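Local atomic coordinates of Lin2722 protein (PDB entry 3DS8), a protein that is of unknown function but belongs to the alpha/beta-hydrolase superfamily and may act as a serine hydrolase. Residues A[3-9]-A[59-64]; A[31-37]-A[53-59]; A[109-114]-A[160-165]. All coordinates share one frame; numbering follows the deposited sequence.

Interaction 1 (A[3-9]-A[59-64]); sequences QIPIILI and RPIIKF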
loop_
_atom_site.group_PDB
_atom_site.type_symbol
_atom_site.label_atom_id
_atom_site.label_comp_id
_atom_site.label_asym_id
_atom_site.label_seq_id
_atom_site.Cartn_x
_atom_site.Cartn_y
_atom_site.Cartn_z
ATOM N N GLN A 3 -12.717 -14.611 -6.178
ATOM C CA GLN A 3 -12.697 -13.762 -4.976
ATOM C C GLN A 3 -11.499 -12.866 -5.063
ATOM O O GLN A 3 -10.422 -13.329 -5.516
ATOM C CB GLN A 3 -12.534 -14.601 -3.713
ATOM C CG GLN A 3 -13.796 -15.299 -3.236
ATOM C CD GLN A 3 -13.492 -16.364 -2.205
ATOM O OE1 GLN A 3 -12.440 -16.346 -1.579
ATOM N NE2 GLN A 3 -14.412 -17.297 -2.022
ATOM N N ILE A 4 -11.636 -11.612 -4.630
ATOM C CA ILE A 4 -10.476 -10.750 -4.603
ATOM C C ILE A 4 -10.163 -10.365 -3.155
ATOM O O ILE A 4 -10.872 -9.578 -2.558
ATOM C CB ILE A 4 -10.616 -9.504 -5.496
ATOM C CG1 ILE A 4 -10.888 -9.922 -6.960
ATOM C CG2 ILE A 4 -9.297 -8.698 -5.440
ATOM C CD1 ILE A 4 -10.880 -8.731 -7.964
ATOM N N PRO A 5 -9.086 -10.945 -2.598
ATOM C CA PRO A 5 -8.696 -10.634 -1.230
ATOM C C PRO A 5 -8.115 -9.242 -1.100
ATOM O O PRO A 5 -7.662 -8.644 -2.087
ATOM C CB PRO A 5 -7.644 -11.697 -0.887
ATOM C CG PRO A 5 -7.082 -12.073 -2.192
ATOM C CD PRO A 5 -8.181 -11.921 -3.218
ATOM N N ILE A 6 -8.088 -8.777 0.129
ATOM C CA ILE A 6 -7.453 -7.511 0.463
ATOM C C ILE A 6 -6.352 -7.795 1.481
ATOM O O ILE A 6 -6.642 -8.208 2.601
ATOM C CB ILE A 6 -8.456 -6.545 1.076
ATOM C CG1 ILE A 6 -9.656 -6.302 0.122
ATOM C CG2 ILE A 6 -7.674 -5.255 1.550
ATOM C CD1 ILE A 6 -10.850 -5.661 0.843
ATOM N N ILE A 7 -5.096 -7.634 1.072
ATOM C CA ILE A 7 -3.953 -7.827 1.974
ATOM C C ILE A 7 -3.649 -6.514 2.713
ATOM O O ILE A 7 -3.502 -5.448 2.098
ATOM C CB ILE A 7 -2.728 -8.379 1.259
ATOM C CG1 ILE A 7 -1.656 -8.809 2.255
ATOM C CG2 ILE A 7 -2.054 -7.410 0.345
ATOM C CD1 ILE A 7 -0.729 -9.815 1.674
ATOM N N LEU A 8 -3.544 -6.596 4.028
ATOM C CA LEU A 8 -3.208 -5.447 4.910
ATOM C C LEU A 8 -1.803 -5.648 5.440
ATOM O O LEU A 8 -1.483 -6.660 6.101
ATOM C CB LEU A 8 -4.169 -5.333 6.088
ATOM C CG LEU A 8 -5.644 -5.217 5.679
ATOM C CD1 LEU A 8 -6.530 -5.161 6.973
ATOM C CD2 LEU A 8 -5.910 -4.053 4.693
ATOM N N ILE A 9 -0.954 -4.650 5.196
ATOM C CA ILE A 9 0.467 -4.729 5.563
ATOM C C ILE A 9 0.867 -3.547 6.450
ATOM O O ILE A 9 0.676 -2.392 6.064
ATOM C CB ILE A 9 1.405 -4.823 4.356
ATOM C CG1 ILE A 9 0.993 -5.985 3.463
ATOM C CG2 ILE A 9 2.841 -4.985 4.839
ATOM C CD1 ILE A 9 1.922 -6.250 2.303
ATOM N N ARG A 59 -14.678 -10.516 -0.232
ATOM C CA ARG A 59 -13.529 -9.619 -0.068
ATOM C C ARG A 59 -12.678 -10.013 1.142
ATOM O O ARG A 59 -12.396 -9.208 2.029
ATOM C CB ARG A 59 -14.022 -8.154 0.027
ATOM C CG ARG A 59 -14.823 -7.756 -1.200
ATOM C CD ARG A 59 -13.884 -7.528 -2.359
ATOM N NE ARG A 59 -13.236 -6.208 -2.301
ATOM C CZ ARG A 59 -12.013 -5.921 -2.742
ATOM N NH1 ARG A 59 -11.171 -6.865 -3.176
ATOM N NH2 ARG A 59 -11.604 -4.666 -2.700
ATOM N N PRO A 60 -12.218 -11.260 1.160
ATOM C CA PRO A 60 -11.562 -11.739 2.374
ATOM C C PRO A 60 -10.301 -10.938 2.674
ATOM O O PRO A 60 -9.540 -10.600 1.777
ATOM C CB PRO A 60 -11.256 -13.200 2.064
ATOM C CG PRO A 60 -11.194 -13.249 0.586
ATOM C CD PRO A 60 -12.235 -12.292 0.110
ATOM N N ILE A 61 -10.110 -10.622 3.941
ATOM C CA ILE A 61 -8.968 -9.861 4.404
ATOM C C ILE A 61 -7.811 -10.797 4.817
ATOM O O ILE A 61 -7.985 -11.781 5.562
ATOM C CB ILE A 61 -9.390 -8.916 5.545
ATOM C CG1 ILE A 61 -10.338 -7.837 4.987
ATOM C CG2 ILE A 61 -8.149 -8.277 6.249
ATOM C CD1 ILE A 61 -10.941 -6.985 6.074
ATOM N N ILE A 62 -6.630 -10.487 4.311
ATOM C CA ILE A 62 -5.404 -11.164 4.723
ATOM C C ILE A 62 -4.572 -10.212 5.585
ATOM O O ILE A 62 -3.960 -9.252 5.100
ATOM C CB ILE A 62 -4.588 -11.655 3.512
ATOM C CG1 ILE A 62 -5.483 -12.401 2.501
ATOM C CG2 ILE A 62 -3.324 -12.464 3.999
ATOM C CD1 ILE A 62 -6.191 -13.656 2.969
ATOM N N LYS A 63 -4.608 -10.445 6.882
ATOM C CA LYS A 63 -3.836 -9.650 7.821
ATOM C C LYS A 63 -2.420 -10.199 7.813
ATOM O O LYS A 63 -2.165 -11.295 8.284
ATOM C CB LYS A 63 -4.450 -9.726 9.216
ATOM C CG LYS A 63 -5.876 -9.219 9.250
ATOM C CD LYS A 63 -6.430 -9.157 10.680
ATOM C CE LYS A 63 -7.852 -8.680 10.688
ATOM N NZ LYS A 63 -8.418 -8.709 12.073
ATOM N N PHE A 64 -1.499 -9.414 7.297
ATOM C CA PHE A 64 -0.153 -9.924 7.048
ATOM C C PHE A 64 0.864 -9.420 8.068
ATOM O O PHE A 64 0.847 -8.248 8.442
ATOM C CB PHE A 64 0.286 -9.565 5.627
ATOM C CG PHE A 64 1.371 -10.430 5.121
ATOM C CD1 PHE A 64 1.072 -11.627 4.497
ATOM C CD2 PHE A 64 2.693 -10.074 5.298
ATOM C CE1 PHE A 64 2.063 -12.463 4.050
ATOM C CE2 PHE A 64 3.709 -10.902 4.844
ATOM C CZ PHE A 64 3.398 -12.108 4.223
HETATM O O HOH W 1 -14.567 -11.091 -3.343
HETATM O O HOH W 2 -0.593 -5.970 8.847
#
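Ile-6 to Ile-9 and Ile-61 to Phe-64 run side by side as parallel strands in the central sheet of an alpha/beta-hydrolase fold, their axes 4.6 Å apart at an angle of 21°. Four backbone bonds join them in the zigzag of a parallel pair. Residues 6 and 8 of the first strand supply both donor and acceptor: Ile-6 N reaches Pro-60 O at 2.9 Å, Ile-6 O takes Ile-62 N, Leu-8 N goes to Ile-62 O at 2.9 Å, and Leu-8 O receives Phe-64 N. Ile-62 thus gives its N-H to one residue and its carbonyl to the next but one.

Just before the strands, Arg-59 bends back over the start of the pair, onto Ile-4 and Ile-6. Bent at chi2 and chi3 (-75° and -80°), its chain brings NH1 within 2.8 Å of Ile-4 O, above the plane of that carbonyl, while CG1 of Ile-6 lies over one guanidinium face. A water bridges Ile-4 N and Arg-59 N on the backbone beside it. Asp-97 and Glu-240 form salt bridges with the same guanidinium; the two carboxylates would offset its charge and, together with Ile-4 O, probably fix its rotation.

On the side of the sheet bearing Ile-6, Leu-8 and Ile-61, CD1 of Leu-8 meets CG2 of Ile-61 at 3.6 Å. On the other, CD1 of Ile-7 lies alongside the ring of Phe-64, 3.8 Å from its CD1, and Pro-5 CB approaches Ile-62 CG1.

Strand 6-9 is flanked by 61-66 and by 95-101, where Asp-97, Val-99 and His-101 bond to the backbone of Ile-7 and Ile-9; 36-42 lies beyond 61-66. Helix 73-91 packs on the Ile-7 and Phe-64 side through Leu-80, Ala-83 and Met-84, whereas Lys-63, on the other side, reaches Asp-20 of helix 20-30.

Interaction 2 (A[31-37]-A[53-59]); sequences RSSNEAL and LTKDAKR. With SO4 (sulfate ion), chain D; SO4 (sulfate ion), chain E.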
loop_
_atom_site.group_PDB
_atom_site.type_symbol
_atom_site.label_atom_id
_atom_site.label_comp_id
_atom_site.label_asym_id
_atom_site.label_seq_id
_atom_site.Cartn_x
_atom_site.Cartn_y
_atom_site.Cartn_z
ATOM N N ARG A 31 -19.131 -3.802 6.471
ATOM C CA ARG A 31 -19.517 -5.188 6.206
ATOM C C ARG A 31 -19.368 -5.493 4.725
ATOM O O ARG A 31 -20.191 -6.217 4.156
ATOM C CB ARG A 31 -20.925 -5.504 6.724
ATOM C CG ARG A 31 -20.982 -5.427 8.206
ATOM C CD ARG A 31 -22.290 -5.894 8.776
ATOM N NE ARG A 31 -23.406 -4.985 8.568
ATOM C CZ ARG A 31 -23.750 -3.979 9.371
ATOM N NH1 ARG A 31 -23.036 -3.663 10.441
ATOM N NH2 ARG A 31 -24.836 -3.301 9.104
ATOM N N SER A 32 -18.271 -4.979 4.151
ATOM C CA SER A 32 -17.899 -5.246 2.746
ATOM C C SER A 32 -16.985 -6.466 2.633
ATOM O O SER A 32 -16.839 -7.032 1.535
ATOM C CB SER A 32 -17.223 -4.029 2.120
ATOM O OG SER A 32 -16.245 -3.474 2.975
ATOM N N SER A 33 -16.371 -6.833 3.755
ATOM C CA SER A 33 -15.581 -8.075 3.867
ATOM C C SER A 33 -16.220 -8.903 4.950
ATOM O O SER A 33 -16.697 -8.348 5.931
ATOM C CB SER A 33 -14.125 -7.800 4.230
ATOM O OG SER A 33 -13.414 -7.094 3.222
ATOM N N ASN A 34 -16.247 -10.226 4.790
ATOM C CA ASN A 34 -16.926 -11.063 5.798
ATOM C C ASN A 34 -16.055 -12.160 6.427
ATOM O O ASN A 34 -16.522 -12.917 7.312
ATOM C CB ASN A 34 -18.239 -11.614 5.266
ATOM C CG ASN A 34 -18.064 -12.668 4.212
ATOM O OD1 ASN A 34 -16.944 -12.981 3.807
ATOM N ND2 ASN A 34 -19.183 -13.208 3.736
ATOM N N GLU A 35 -14.816 -12.272 5.970
ATOM C CA GLU A 35 -13.900 -13.280 6.517
ATOM C C GLU A 35 -12.466 -12.752 6.475
ATOM O O GLU A 35 -12.132 -11.886 5.661
ATOM C CB GLU A 35 -13.945 -14.601 5.745
ATOM C CG GLU A 35 -15.280 -15.297 5.682
ATOM C CD GLU A 35 -15.235 -16.634 4.921
ATOM O OE1 GLU A 35 -14.172 -17.264 4.864
ATOM O OE2 GLU A 35 -16.292 -17.082 4.436
ATOM N N ALA A 36 -11.635 -13.279 7.383
ATOM C CA ALA A 36 -10.227 -12.893 7.430
ATOM C C ALA A 36 -9.345 -14.088 7.765
ATOM O O ALA A 36 -9.789 -15.048 8.396
ATOM C CB ALA A 36 -9.968 -11.798 8.429
ATOM N N LEU A 37 -8.111 -13.982 7.331
ATOM C CA LEU A 37 -7.042 -14.931 7.593
ATOM C C LEU A 37 -5.833 -14.102 8.088
ATOM O O LEU A 37 -5.657 -12.959 7.666
ATOM C CB LEU A 37 -6.741 -15.637 6.266
ATOM C CG LEU A 37 -5.719 -16.713 6.121
ATOM C CD1 LEU A 37 -5.890 -17.435 4.770
ATOM C CD2 LEU A 37 -4.443 -16.059 6.230
ATOM N N LEU A 53 -10.393 -19.585 4.755
ATOM C CA LEU A 53 -11.426 -18.868 3.994
ATOM C C LEU A 53 -12.358 -19.878 3.368
ATOM O O LEU A 53 -11.902 -20.929 2.868
ATOM C CB LEU A 53 -10.776 -17.983 2.924
ATOM C CG LEU A 53 -9.778 -16.981 3.475
ATOM C CD1 LEU A 53 -9.041 -16.249 2.339
ATOM C CD2 LEU A 53 -10.482 -15.990 4.416
ATOM N N THR A 54 -13.663 -19.598 3.428
ATOM C CA THR A 54 -14.694 -20.493 2.900
ATOM C C THR A 54 -15.079 -20.085 1.499
ATOM O O THR A 54 -14.634 -19.037 0.981
ATOM C CB THR A 54 -15.987 -20.495 3.751
ATOM O OG1 THR A 54 -16.737 -19.291 3.525
ATOM C CG2 THR A 54 -15.671 -20.627 5.234
ATOM N N LYS A 55 -15.914 -20.932 0.890
ATOM C CA LYS A 55 -16.503 -20.658 -0.424
ATOM C C LYS A 55 -17.402 -19.426 -0.412
ATOM O O LYS A 55 -17.610 -18.805 -1.464
ATOM C CB LYS A 55 -17.308 -21.873 -0.937
ATOM C CG LYS A 55 -18.423 -22.345 -0.006
ATOM C CD LYS A 55 -19.112 -23.610 -0.549
ATOM C CE LYS A 55 -20.347 -23.943 0.262
ATOM N NZ LYS A 55 -21.013 -25.181 -0.273
ATOM N N ASP A 56 -17.940 -19.076 0.757
ATOM C CA ASP A 56 -18.772 -17.894 0.871
ATOM C C ASP A 56 -17.986 -16.625 1.222
ATOM O O ASP A 56 -18.612 -15.589 1.542
ATOM C CB ASP A 56 -19.858 -18.093 1.914
ATOM C CG ASP A 56 -20.809 -19.197 1.548
ATOM O OD1 ASP A 56 -21.382 -19.174 0.431
ATOM O OD2 ASP A 56 -20.969 -20.086 2.385
ATOM N N ALA A 57 -16.651 -16.666 1.138
ATOM C CA ALA A 57 -15.853 -15.464 1.466
ATOM C C ALA A 57 -16.138 -14.307 0.543
ATOM O O ALA A 57 -16.115 -14.446 -0.675
ATOM C CB ALA A 57 -14.315 -15.775 1.508
ATOM N N LYS A 58 -16.363 -13.137 1.139
ATOM C CA LYS A 58 -16.559 -11.898 0.418
ATOM C C LYS A 58 -15.443 -10.930 0.765
ATOM O O LYS A 58 -15.260 -10.602 1.914
ATOM C CB LYS A 58 -17.899 -11.288 0.815
ATOM C CG LYS A 58 -18.215 -9.973 0.165
ATOM C CD LYS A 58 -19.647 -9.513 0.479
ATOM C CE LYS A 58 -19.808 -8.921 1.876
ATOM N NZ LYS A 58 -21.230 -8.509 2.144
ATOM N N ARG A 59 -14.678 -10.516 -0.232
ATOM C CA ARG A 59 -13.529 -9.619 -0.068
ATOM C C ARG A 59 -12.678 -10.013 1.142
ATOM O O ARG A 59 -12.396 -9.208 2.029
ATOM C CB ARG A 59 -14.022 -8.154 0.027
ATOM C CG ARG A 59 -14.823 -7.756 -1.200
ATOM C CD ARG A 59 -13.884 -7.528 -2.359
ATOM N NE ARG A 59 -13.236 -6.208 -2.301
ATOM C CZ ARG A 59 -12.013 -5.921 -2.742
ATOM N NH1 ARG A 59 -11.171 -6.865 -3.176
ATOM N NH2 ARG A 59 -11.604 -4.666 -2.700
HETATM S S SO4 D . -21.914 -11.790 4.644
HETATM O O1 SO4 D . -21.102 -11.857 3.437
HETATM O O2 SO4 D . -21.950 -10.392 5.105
HETATM O O3 SO4 D . -23.247 -12.285 4.307
HETATM O O4 SO4 D . -21.361 -12.641 5.696
HETATM S S SO4 E . -25.713 -4.981 5.799
HETATM O O1 SO4 E . -25.258 -3.975 4.825
HETATM O O2 SO4 E . -26.364 -4.278 6.912
HETATM O O3 SO4 E . -26.731 -5.917 5.250
HETATM O O4 SO4 E . -24.557 -5.811 6.214
#
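Asn-34 and Glu-35 hold the 53-59 loop by its backbone. OD1 of Asn-34 accepts Lys-58 N at 2.7 Å, coming from above the amide plane, and the backbone N of Asn-34 returns a bond to Lys-58 O. Its ND2 points to Asp-56 O at 3.3 Å, in the plane of the amide, and also binds a sulfate. With CG placed between backbone N and carbonyl carbon (chi1 71°), the amide faces the loop. Glu-35 extends its carboxylate to Thr-54, and OE1 takes Thr-54 N at 2.8 Å on its syn lone pair. Ala-57 CB packs against Glu-35 CD at 3.6 Å. Ser-33 OG donates to Arg-59 O at 2.6 Å.

Behind this shell, the type I turn from Thr-54 to Ala-57, closed by Ala-57 N to Thr-54 O, presents Thr-54 N and Asp-56 O; Lys-58 and Arg-59 follow it. The side chains of Leu-37 and Leu-53 cross at about a right angle, CD1 to CG 4.1 Å. A second sulfate, probably from the crystallisation liquor like the first, sits at the guanidinium edge of Arg-31, bound by NE and NH2. The loop ahead of strand 36-42 is thus tied to the loop ahead of 61-66, where these neighbouring parallel strands begin in the alpha/beta-hydrolase sheet.

Interaction 3 (A[109-114]-A[160-165]); sequences TYYAED and YFIKNQ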
loop_
_atom_site.group_PDB
_atom_site.type_symbol
_atom_site.label_atom_id
_atom_site.label_comp_id
_atom_site.label_asym_id
_atom_site.label_seq_id
_atom_site.Cartn_x
_atom_site.Cartn_y
_atom_site.Cartn_z
ATOM N N THR A 109 4.689 -1.754 -3.548
ATOM C CA THR A 109 5.136 -1.090 -4.766
ATOM C C THR A 109 6.262 -1.903 -5.448
ATOM O O THR A 109 6.225 -2.160 -6.665
ATOM C CB THR A 109 5.581 0.337 -4.452
ATOM O OG1 THR A 109 4.478 1.043 -3.866
ATOM C CG2 THR A 109 6.089 1.085 -5.724
ATOM N N TYR A 110 7.205 -2.393 -4.674
ATOM C CA TYR A 110 8.148 -3.378 -5.210
ATOM C C TYR A 110 7.419 -4.604 -5.765
ATOM O O TYR A 110 7.751 -5.105 -6.826
ATOM C CB TYR A 110 9.132 -3.844 -4.124
ATOM C CG TYR A 110 10.278 -2.923 -3.931
ATOM C CD1 TYR A 110 11.301 -2.874 -4.862
ATOM C CD2 TYR A 110 10.360 -2.100 -2.811
ATOM C CE1 TYR A 110 12.377 -2.015 -4.680
ATOM C CE2 TYR A 110 11.440 -1.247 -2.620
ATOM C CZ TYR A 110 12.427 -1.201 -3.554
ATOM O OH TYR A 110 13.548 -0.378 -3.406
ATOM N N TYR A 111 6.419 -5.113 -5.040
ATOM C CA TYR A 111 5.652 -6.295 -5.535
ATOM C C TYR A 111 4.959 -5.991 -6.874
ATOM O O TYR A 111 4.968 -6.781 -7.804
ATOM C CB TYR A 111 4.632 -6.673 -4.462
ATOM C CG TYR A 111 3.835 -7.941 -4.716
ATOM C CD1 TYR A 111 4.222 -9.157 -4.165
ATOM C CD2 TYR A 111 2.664 -7.896 -5.483
ATOM C CE1 TYR A 111 3.440 -10.312 -4.393
ATOM C CE2 TYR A 111 1.878 -9.027 -5.725
ATOM C CZ TYR A 111 2.267 -10.222 -5.178
ATOM O OH TYR A 111 1.452 -11.294 -5.406
ATOM N N ALA A 112 4.384 -4.802 -6.980
ATOM C CA ALA A 112 3.718 -4.371 -8.183
ATOM C C ALA A 112 4.669 -4.285 -9.360
ATOM O O ALA A 112 4.287 -4.629 -10.510
ATOM C CB ALA A 112 3.066 -3.007 -7.941
ATOM N N GLU A 113 5.881 -3.805 -9.103
ATOM C CA GLU A 113 6.871 -3.685 -10.169
ATOM C C GLU A 113 7.589 -4.969 -10.517
ATOM O O GLU A 113 8.008 -5.130 -11.678
ATOM C CB GLU A 113 7.885 -2.558 -9.886
ATOM C CG GLU A 113 7.244 -1.177 -9.990
ATOM C CD GLU A 113 8.223 -0.054 -10.010
ATOM O OE1 GLU A 113 9.387 -0.280 -9.597
ATOM O OE2 GLU A 113 7.836 1.063 -10.474
ATOM N N ASP A 114 7.737 -5.890 -9.564
ATOM C CA ASP A 114 8.632 -7.000 -9.732
ATOM C C ASP A 114 7.910 -8.267 -10.136
ATOM O O ASP A 114 8.529 -9.143 -10.708
ATOM C CB ASP A 114 9.422 -7.263 -8.449
ATOM C CG ASP A 114 10.461 -6.201 -8.156
ATOM O OD1 ASP A 114 10.727 -5.323 -9.022
ATOM O OD2 ASP A 114 10.987 -6.216 -7.027
ATOM N N TYR A 160 14.882 3.229 -8.636
ATOM C CA TYR A 160 14.411 1.895 -8.969
ATOM C C TYR A 160 12.949 1.963 -9.429
ATOM O O TYR A 160 12.595 1.400 -10.451
ATOM C CB TYR A 160 14.517 0.955 -7.741
ATOM C CG TYR A 160 14.118 -0.484 -8.050
ATOM C CD1 TYR A 160 15.086 -1.441 -8.325
ATOM C CD2 TYR A 160 12.786 -0.880 -8.030
ATOM C CE1 TYR A 160 14.725 -2.748 -8.616
ATOM C CE2 TYR A 160 12.424 -2.164 -8.320
ATOM C CZ TYR A 160 13.395 -3.093 -8.605
ATOM O OH TYR A 160 13.065 -4.403 -8.890
ATOM N N PHE A 161 12.123 2.632 -8.642
ATOM C CA PHE A 161 10.675 2.750 -8.945
ATOM C C PHE A 161 10.444 3.403 -10.314
ATOM O O PHE A 161 9.602 2.957 -11.104
ATOM C CB PHE A 161 9.930 3.542 -7.868
ATOM C CG PHE A 161 9.815 2.849 -6.523
ATOM C CD1 PHE A 161 9.752 1.462 -6.405
ATOM C CD2 PHE A 161 9.772 3.616 -5.380
ATOM C CE1 PHE A 161 9.620 0.848 -5.164
ATOM C CE2 PHE A 161 9.602 3.022 -4.092
ATOM C CZ PHE A 161 9.543 1.645 -3.982
ATOM N N ILE A 162 11.207 4.445 -10.598
ATOM C CA ILE A 162 11.151 5.100 -11.911
ATOM C C ILE A 162 11.602 4.201 -13.043
ATOM O O ILE A 162 10.917 4.107 -14.074
ATOM C CB ILE A 162 11.964 6.414 -11.909
ATOM C CG1 ILE A 162 11.256 7.437 -11.015
ATOM C CG2 ILE A 162 12.124 6.946 -13.369
ATOM C CD1 ILE A 162 12.074 8.659 -10.616
ATOM N N LYS A 163 12.732 3.535 -12.857
ATOM C CA LYS A 163 13.287 2.631 -13.865
ATOM C C LYS A 163 12.314 1.510 -14.213
ATOM O O LYS A 163 12.157 1.151 -15.379
ATOM C CB LYS A 163 14.630 2.054 -13.380
ATOM C CG LYS A 163 15.255 0.993 -14.279
ATOM C CD LYS A 163 16.656 0.633 -13.823
ATOM C CE LYS A 163 17.324 -0.426 -14.686
ATOM N NZ LYS A 163 17.103 -1.785 -14.157
ATOM N N ASN A 164 11.641 0.984 -13.208
ATOM C CA ASN A 164 10.821 -0.205 -13.397
ATOM C C ASN A 164 9.340 0.085 -13.515
ATOM O O ASN A 164 8.534 -0.828 -13.495
ATOM C CB ASN A 164 11.125 -1.187 -12.280
ATOM C CG ASN A 164 12.529 -1.750 -12.394
ATOM O OD1 ASN A 164 13.431 -1.423 -11.607
ATOM N ND2 ASN A 164 12.747 -2.510 -13.440
ATOM N N GLN A 165 8.986 1.362 -13.679
ATOM C CA GLN A 165 7.579 1.751 -13.758
ATOM C C GLN A 165 6.819 1.069 -14.898
ATOM O O GLN A 165 5.616 0.825 -14.762
ATOM C CB GLN A 165 7.455 3.266 -13.877
ATOM C CG GLN A 165 7.877 3.851 -15.198
ATOM C CD GLN A 165 7.931 5.383 -15.149
ATOM O OE1 GLN A 165 8.973 5.977 -14.878
ATOM N NE2 GLN A 165 6.814 6.010 -15.402
#
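Glu-113 of helix 103-114 sends its side chain straight at the end of helix 156-163. From CB, 4.1 Å from Asn-164 O, the chain runs on extended (chi2 -168°); CG comes to 3.8 Å from that same carbonyl oxygen, and CD lies close to Phe-161 O. At the tip the two oxygens part. OE1 sits in the plane of the Phe-161 ring at its edge, 3.7 Å from CD1, and touches CB of Asn-164. OE2 comes 2.7 Å from Phe-161 O; it also lies against CA of Gln-165. Val-168 and Phe-202 also touch the Glu-113 side chain.

In the alpha/beta-hydrolase fold, helix 103-114 follows the strand and turn that carry the presumed nucleophile elbow, and here its later turns meet helix 156-163 through a cluster of three aromatic rings. Phe-161 turns its edge to the face of Tyr-110 in an edge-to-face pair, centroids 4.9 Å apart and planes at 56°. On the face of Phe-161 itself lies CG2 of Thr-109 in a CH-pi contact, 3.8 Å from the centroid. The Tyr-160 ring receives CE1 of Tyr-110 over one face, 3.6 Å from CD2 of Tyr-160. With CG anti to the backbone N (chi1 -176°), Tyr-160 reaches across to Asp-114, whose OD1 accepts its hydroxyl at 2.5 Å on the syn side.

Interactions 1 and 2 belong to one region, their centres about 9 Å apart, and share Arg-59: its side chain serves 3-9, its carbonyl 31-37. Strands 61-66 and 36-42 are neighbours, and Leu-37 N lies 2.8 Å from Ile-61 O, a probable hydrogen bond. Interaction 3 stands apart, about 21 Å from interaction 1 and 30 Å from interaction 2 between centres, with interaction 2 on the opposite side of the chain's centre. Interactions 1 and 3 do not touch, their nearest atoms about 7 Å apart, but both border the presumed elbow: Ile-9 touches it around Ser-102, and helix 103-114 follows it. Ser-102, His-222 and Asp-188 have the geometry of a catalytic triad, not confirmed here.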